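Local coordinates for Sn-glycerol-3-phosphate ABC transporter substrate-binding protein UspB (Mycobacterium tuberculosis, PDB 4MFI), which probably serves as the substrate-binding subunit of an ABC transporter, delivering glycerophosphocholine to the membrane components for uptake, at residues L136-F141 and Y150-P155. Sequence-based numbering, arbitrary orientation.
Sequences LADYEF and YARSTP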
# COMPACT_ATOMS: atom_id res chain seq x y z
N LEU A 136 -0.77 -3.06 -11.06
CA LEU A 136 -0.11 -2.47 -12.21
C LEU A 136 -0.65 -1.07 -12.51
O LEU A 136 0.11 -0.16 -12.86
CB LEU A 136 -0.24 -3.38 -13.44
CG LEU A 136 0.51 -2.88 -14.68
CD1 LEU A 136 2.00 -2.72 -14.40
CD2 LEU A 136 0.28 -3.83 -15.83
N ALA A 137 -1.97 -0.89 -12.36
CA ALA A 137 -2.61 0.41 -12.58
C ALA A 137 -2.11 1.48 -11.61
O ALA A 137 -2.20 2.67 -11.90
CB ALA A 137 -4.13 0.28 -12.48
N ASP A 138 -1.60 1.05 -10.46
CA ASP A 138 -1.02 1.97 -9.47
C ASP A 138 0.07 2.86 -10.06
O ASP A 138 0.32 3.95 -9.55
CB ASP A 138 -0.40 1.19 -8.31
CG ASP A 138 -1.42 0.59 -7.37
OD1 ASP A 138 -2.52 1.18 -7.18
OD2 ASP A 138 -1.12 -0.47 -6.80
N TYR A 139 0.73 2.38 -11.12
CA TYR A 139 1.87 3.11 -11.70
C TYR A 139 1.55 3.75 -13.04
O TYR A 139 2.46 4.14 -13.78
CB TYR A 139 3.10 2.21 -11.83
CG TYR A 139 3.40 1.50 -10.53
CD1 TYR A 139 3.93 2.19 -9.44
CD2 TYR A 139 3.14 0.15 -10.38
CE1 TYR A 139 4.19 1.54 -8.24
CE2 TYR A 139 3.40 -0.50 -9.19
CZ TYR A 139 3.92 0.19 -8.13
OH TYR A 139 4.17 -0.47 -6.95
N GLU A 140 0.26 3.83 -13.36
CA GLU A 140 -0.17 4.40 -14.62
C GLU A 140 -0.48 5.87 -14.46
O GLU A 140 -1.12 6.30 -13.49
CB GLU A 140 -1.40 3.64 -15.15
CG GLU A 140 -1.88 4.11 -16.52
CD GLU A 140 -3.10 5.01 -16.44
OE1 GLU A 140 -3.28 5.87 -17.33
OE2 GLU A 140 -3.90 4.85 -15.49
N PHE A 141 0.01 6.67 -15.40
CA PHE A 141 -0.39 8.05 -15.48
C PHE A 141 -0.43 8.48 -16.93
O PHE A 141 0.54 8.30 -17.67
CB PHE A 141 0.56 8.95 -14.70
CG PHE A 141 0.13 10.38 -14.70
CD1 PHE A 141 -1.02 10.77 -14.03
CD2 PHE A 141 0.86 11.33 -15.39
CE1 PHE A 141 -1.43 12.09 -14.04
CE2 PHE A 141 0.47 12.66 -15.40
CZ PHE A 141 -0.68 13.04 -14.72
N TYR A 150 6.04 -4.75 -6.83
CA TYR A 150 7.07 -5.63 -6.30
C TYR A 150 6.78 -6.06 -4.86
O TYR A 150 6.61 -7.25 -4.58
CB TYR A 150 8.42 -4.92 -6.38
CG TYR A 150 9.62 -5.66 -5.81
CD1 TYR A 150 10.15 -6.77 -6.45
CD2 TYR A 150 10.25 -5.20 -4.66
CE1 TYR A 150 11.27 -7.42 -5.95
CE2 TYR A 150 11.37 -5.84 -4.15
CZ TYR A 150 11.88 -6.95 -4.79
OH TYR A 150 13.00 -7.58 -4.29
N ALA A 151 6.71 -5.09 -3.95
CA ALA A 151 6.45 -5.36 -2.53
C ALA A 151 5.16 -4.65 -2.15
O ALA A 151 5.18 -3.49 -1.72
CB ALA A 151 7.61 -4.86 -1.68
N ARG A 152 4.04 -5.34 -2.34
CA ARG A 152 2.73 -4.71 -2.25
C ARG A 152 1.90 -5.25 -1.09
O ARG A 152 2.01 -6.41 -0.72
CB ARG A 152 1.96 -4.89 -3.57
CG ARG A 152 2.76 -4.47 -4.83
CD ARG A 152 3.35 -3.04 -4.76
NE ARG A 152 2.31 -2.14 -4.29
CZ ARG A 152 1.40 -1.55 -5.06
NH1 ARG A 152 1.46 -1.65 -6.39
NH2 ARG A 152 0.44 -0.83 -4.49
N SER A 153 1.07 -4.37 -0.53
CA SER A 153 0.24 -4.68 0.63
C SER A 153 -1.12 -4.05 0.43
O SER A 153 -1.31 -3.25 -0.49
CB SER A 153 0.88 -4.06 1.86
OG SER A 153 0.98 -2.66 1.67
N THR A 154 -2.07 -4.40 1.30
CA THR A 154 -3.34 -3.68 1.40
C THR A 154 -3.71 -3.59 2.87
O THR A 154 -3.14 -4.29 3.71
CB THR A 154 -4.51 -4.40 0.68
OG1 THR A 154 -4.91 -5.54 1.46
CG2 THR A 154 -4.14 -4.83 -0.73
N PRO A 155 -4.70 -2.75 3.19
CA PRO A 155 -5.26 -2.86 4.54
C PRO A 155 -6.05 -4.17 4.69
O PRO A 155 -6.49 -4.78 3.71
CB PRO A 155 -6.20 -1.65 4.62
CG PRO A 155 -5.62 -0.67 3.64
CD PRO A 155 -5.18 -1.54 2.50
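Asp138 and Arg152 form a salt bridge in a largely buried contact inside a periplasmic-binding-protein fold, a worked example of how two backbone segments whose nearest CA atoms, those of Asp138 and Arg152, lie 10.5 Å apart can be joined by side chains alone. Residues 136-141 lead from helix 133-137 through a type I beta turn, Ala137 to Glu140, into strand 140-141; residues 150-155 belong to the long strand 144-160, with which that short strand forms a beta hairpin. Here the long strand turns a corner at Ala151, within a classic beta bulge in which Tyr150 and Ala151 both face Ala307.

The guanidinium group presents its end to a single carboxylate oxygen. Arg152 NH1 lies 2.9 Å from Asp138 OD2, and Arg152 NH2 is 2.8 Å from that same Asp138 OD2. Neither bond is straight, the N-H...O angles being about 140°, as expected when two donors converge on one acceptor. OD2 lies near the guanidinium plane, yet the two flat groups are turned 52° apart: NH1 meets OD2 on its anti side, whereas NH2 comes from above the carboxylate plane. Thr304 OG1 adds a further hydrogen bond to OD2, and Arg152 NE is bound to Gly305 O, which helps fix the guanidinium's rotation.

Bends at chi2 and chi3 curl the arginine chain, so that NH1 and NH2 meet Asp138 OD2 while CD stays beside Tyr139 OH. Tyr139 lies alongside the salt bridge, with Asp138 CB over the centre of one ring face and Trp105 packed edge-to-face against the ring. The phenol and guanidinium planes stand 68° apart; although Tyr139 OH comes within 3.0 Å of Arg152 NH1, the angle is too poor for the approach to count as a hydrogen bond, and the hydroxyl also abuts the aliphatic chain, with Tyr139 OH 3.5 Å from Arg152 CD.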